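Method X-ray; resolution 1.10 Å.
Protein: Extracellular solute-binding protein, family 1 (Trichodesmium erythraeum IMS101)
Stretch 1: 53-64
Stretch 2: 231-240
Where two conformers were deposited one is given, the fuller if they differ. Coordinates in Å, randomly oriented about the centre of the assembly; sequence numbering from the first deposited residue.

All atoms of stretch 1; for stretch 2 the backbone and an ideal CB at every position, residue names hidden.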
# COMPACT_ATOMS: atom_id res chain seq x y z
N ASP A 53 3.05 1.74 22.05
CA ASP A 53 4.15 2.67 21.76
C ASP A 53 4.24 3.02 20.28
O ASP A 53 4.48 4.17 19.91
CB ASP A 53 5.50 2.07 22.17
CG ASP A 53 5.69 2.04 23.68
OD1 ASP A 53 5.64 3.14 24.29
OD2 ASP A 53 5.93 0.94 24.23
N VAL A 54 4.14 2.00 19.43
CA VAL A 54 4.23 2.16 17.96
C VAL A 54 3.00 1.50 17.35
O VAL A 54 2.61 0.39 17.77
CB VAL A 54 5.50 1.50 17.41
CG1 VAL A 54 5.54 1.55 15.89
CG2 VAL A 54 6.74 2.14 18.00
N PHE A 55 2.41 2.16 16.37
CA PHE A 55 1.29 1.61 15.57
C PHE A 55 1.81 1.46 14.14
O PHE A 55 2.33 2.42 13.57
CB PHE A 55 0.07 2.54 15.62
CG PHE A 55 -1.00 2.18 14.64
CD1 PHE A 55 -1.70 0.99 14.76
CD2 PHE A 55 -1.29 3.00 13.54
CE1 PHE A 55 -2.65 0.62 13.84
CE2 PHE A 55 -2.28 2.64 12.64
CZ PHE A 55 -2.96 1.45 12.80
N MET A 56 1.62 0.27 13.56
CA MET A 56 1.96 0.03 12.16
C MET A 56 0.81 -0.63 11.42
O MET A 56 0.10 -1.50 11.96
CB MET A 56 3.19 -0.86 12.01
CG MET A 56 4.45 -0.20 12.52
SD MET A 56 5.97 -1.08 12.21
CE MET A 56 6.22 -0.66 10.50
N THR A 57 0.64 -0.23 10.16
CA THR A 57 -0.42 -0.79 9.31
C THR A 57 -0.06 -0.57 7.87
O THR A 57 1.03 -0.10 7.56
CB THR A 57 -1.80 -0.23 9.71
OG1 THR A 57 -2.84 -1.01 9.13
CG2 THR A 57 -1.98 1.24 9.28
N VAL A 58 -0.97 -0.95 6.96
CA VAL A 58 -0.79 -0.65 5.54
C VAL A 58 -1.82 0.36 5.06
O VAL A 58 -2.96 0.40 5.55
CB VAL A 58 -0.76 -1.88 4.58
CG1 VAL A 58 0.14 -2.95 5.15
CG2 VAL A 58 -2.14 -2.44 4.33
N ASP A 59 -1.35 1.15 4.09
CA ASP A 59 -2.09 2.15 3.33
C ASP A 59 -2.10 3.50 4.02
O ASP A 59 -2.55 3.60 5.17
CB ASP A 59 -3.49 1.68 2.87
CG ASP A 59 -3.91 2.35 1.60
OD1 ASP A 59 -4.13 3.58 1.63
OD2 ASP A 59 -3.96 1.65 0.56
N ALA A 60 -1.67 4.53 3.31
CA ALA A 60 -1.73 5.87 3.87
C ALA A 60 -3.17 6.25 4.24
O ALA A 60 -3.37 7.07 5.12
CB ALA A 60 -1.15 6.87 2.89
N GLY A 61 -4.18 5.69 3.56
CA GLY A 61 -5.55 5.97 3.99
C GLY A 61 -5.84 5.53 5.41
O GLY A 61 -6.59 6.22 6.14
N ARG A 62 -5.31 4.37 5.82
CA ARG A 62 -5.50 3.88 7.20
C ARG A 62 -4.66 4.70 8.18
O ARG A 62 -5.11 4.98 9.29
CB ARG A 62 -5.16 2.39 7.40
CG ARG A 62 -6.00 1.35 6.66
CD ARG A 62 -5.88 -0.05 7.28
NE ARG A 62 -6.66 -1.10 6.60
CZ ARG A 62 -6.21 -1.89 5.64
NH1 ARG A 62 -7.00 -2.83 5.11
NH2 ARG A 62 -4.96 -1.77 5.19
N LEU A 63 -3.44 5.07 7.80
CA LEU A 63 -2.62 5.91 8.67
C LEU A 63 -3.28 7.27 8.89
O LEU A 63 -3.26 7.79 10.01
CB LEU A 63 -1.21 6.03 8.08
CG LEU A 63 -0.43 4.72 8.17
CD1 LEU A 63 0.77 4.73 7.23
CD2 LEU A 63 0.04 4.43 9.59
N TRP A 64 -3.89 7.80 7.86
CA TRP A 64 -4.65 9.04 7.98
C TRP A 64 -5.86 8.90 9.00
O TRP A 64 -6.11 9.76 9.84
CB TRP A 64 -5.16 9.50 6.62
CG TRP A 64 -5.97 10.77 6.68
CD1 TRP A 64 -7.32 10.87 6.85
CD2 TRP A 64 -5.48 12.10 6.53
NE1 TRP A 64 -7.69 12.17 6.83
CE2 TRP A 64 -6.60 12.96 6.64
CE3 TRP A 64 -4.22 12.66 6.31
CZ2 TRP A 64 -6.49 14.34 6.55
CZ3 TRP A 64 -4.12 14.04 6.19
CH2 TRP A 64 -5.25 14.85 6.31
N UNK A 231 1.92 5.08 -5.96
CA UNK A 231 2.57 4.31 -4.93
C UNK A 231 1.91 4.56 -3.59
O UNK A 231 1.35 5.63 -3.32
CB UNK A 231 4.06 4.64 -4.87
N UNK A 232 2.02 3.58 -2.73
CA UNK A 232 1.43 3.67 -1.38
C UNK A 232 2.37 2.95 -0.43
O UNK A 232 3.41 2.43 -0.87
CB UNK A 232 0.02 3.07 -1.33
N UNK A 233 2.04 2.95 0.87
CA UNK A 233 3.02 2.55 1.88
C UNK A 233 2.47 1.54 2.87
O UNK A 233 1.27 1.50 3.18
CB UNK A 233 3.52 3.78 2.64
N UNK A 234 3.41 0.76 3.43
CA UNK A 234 3.31 0.16 4.74
C UNK A 234 4.00 1.11 5.70
O UNK A 234 5.11 1.56 5.40
CB UNK A 234 3.92 -1.24 4.78
N UNK A 235 3.39 1.46 6.82
CA UNK A 235 4.01 2.49 7.65
C UNK A 235 3.51 2.51 9.06
O UNK A 235 2.80 1.63 9.51
CB UNK A 235 3.79 3.87 7.03
N UNK A 236 3.96 3.52 9.78
CA UNK A 236 3.60 3.62 11.19
C UNK A 236 4.01 4.90 11.83
O UNK A 236 4.61 5.78 11.21
CB UNK A 236 4.22 2.46 11.97
N UNK A 237 3.67 4.99 13.11
CA UNK A 237 3.98 6.18 13.89
C UNK A 237 4.05 5.86 15.37
O UNK A 237 3.75 4.74 15.80
CB UNK A 237 2.94 7.27 13.64
N UNK A 238 4.49 6.87 16.13
CA UNK A 238 4.54 6.79 17.61
C UNK A 238 3.16 7.14 18.14
O UNK A 238 2.55 8.16 17.77
CB UNK A 238 5.60 7.72 18.20
N UNK A 239 2.68 6.30 19.05
CA UNK A 239 1.35 6.48 19.64
C UNK A 239 1.32 7.65 20.64
O UNK A 239 2.30 7.88 21.36
CB UNK A 239 0.91 5.19 20.34
N UNK A 240 0.18 8.34 20.70
CA UNK A 240 0.01 9.55 21.50
C UNK A 240 0.45 9.37 22.93
O UNK A 240 1.19 10.22 23.46
CB UNK A 240 -1.45 10.00 21.47

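Stretch 2 begins beside Asp59 and the start of the helix, then runs antiparallel to strand 54-58 as far as Asp53, so its positions meet two kinds of neighbour.

At position 231 the ideal CB finds nothing of stretch 1 within 5.5 Å, so stretch 1 sets no preference. The residue is Val231, its branched side chain common in strands.

Position 232 is more demanding. Its CB points toward stretch 1, 4.6 Å from Asp59 OD2 and 5.1 Å from Ala60 N, so a carboxylate acceptor and a free helix-start amide lie side by side. An amide on a short arm is needed, able both to donate and to accept; asparagine fits best, because its oxygen can face the Ala60 amide while its nitrogen faces the Asp59 carboxylate. Asn232 is found. Its OD1 accepts from Ala60 N (2.9 Å, nearly linear) and its ND2 gives a weak hydrogen bond to Asp59 OD1 (3.0 Å). Asp59 OD1 in turn caps the helix by accepting from Gly61 N at 2.9 Å.

At 233 the CB points sideways, 5.4 Å from Leu63 CD1, while the backbone O accepts from Asp59 N at 2.8 Å. A long apolar side chain could reach the helix: isoleucine, leucine or methionine. Ile233 does so, its CD1 lying 3.7 Å from Leu63 CD1.

Position 234 shares a sheet face with Val58, its CB 4.2 Å from Val58 CG1. Small or medium residues would fit. Ser234 places OG 3.6 Å from Val58 CG1 and satisfies that hydroxyl elsewhere in the structure.

Position 235 pairs with Thr57 through two hydrogen bonds, N to Thr57 O and Thr57 N to O, both 2.9 Å. A CB would come within 3.1 Å of Leu63 CD1, a tight fit that favours glycine. Gly235 leaves that space to the leucine.

At 236 the case is stronger: an ideal CB would clash with Phe55 O (2.5 Å) and Met56 CG (2.7 Å). Gly236 lets the strands approach to 4.1 Å between its CA and Met56 CA.

Position 237 has no such obstacle, its CB lying 4.9 Å from Phe55 O, so other residues could be accommodated as far as stretch 1 is concerned. Gly237 exchanges hydrogen bonds with Phe55, donating N to Phe55 O (2.9 Å) and accepting from Phe55 N at O (3.0 Å).

Position 238 shares a face with Val54, but its CB meets only Asp53 O (4.1 Å), so stretch 1 asks little and many strand residues would do; Val238 is found, its CG1 3.7 Å from Asp53 O.

At 239 the CB points toward stretch 1, near Phe55, inviting an apolar group. Val239 sets CG2 3.9 Å from Phe55 CB, and its N donates to Asp53 O (2.9 Å).

Position 240 points away, leaving room for a long polar chain: Lys240.

Stretch 2 231-240: VNISGGGVVK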
# COMPACT_ATOMS: atom_id res chain seq x y z
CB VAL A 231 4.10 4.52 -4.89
CG1 VAL A 231 4.71 4.03 -6.20
CG2 VAL A 231 4.49 5.96 -4.61
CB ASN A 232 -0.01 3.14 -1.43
CG ASN A 232 -0.94 3.71 -0.36
OD1 ASN A 232 -0.51 4.12 0.73
ND2 ASN A 232 -2.25 3.70 -0.65
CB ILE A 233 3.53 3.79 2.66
CG1 ILE A 233 2.39 4.62 3.26
CG2 ILE A 233 4.42 4.63 1.77
CD1 ILE A 233 2.85 5.61 4.32
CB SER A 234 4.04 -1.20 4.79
OG SER A 234 3.48 -2.16 3.93
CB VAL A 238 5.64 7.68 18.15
CG1 VAL A 238 5.67 7.65 19.67
CG2 VAL A 238 6.99 7.24 17.60
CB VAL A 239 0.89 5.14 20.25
CG1 VAL A 239 -0.43 5.26 21.00
CG2 VAL A 239 0.79 4.08 19.16
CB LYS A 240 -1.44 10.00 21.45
CG LYS A 240 -1.71 11.25 22.28
CD LYS A 240 -3.05 11.88 21.99
CE LYS A 240 -2.97 12.85 20.83
NZ LYS A 240 -4.33 13.30 20.41
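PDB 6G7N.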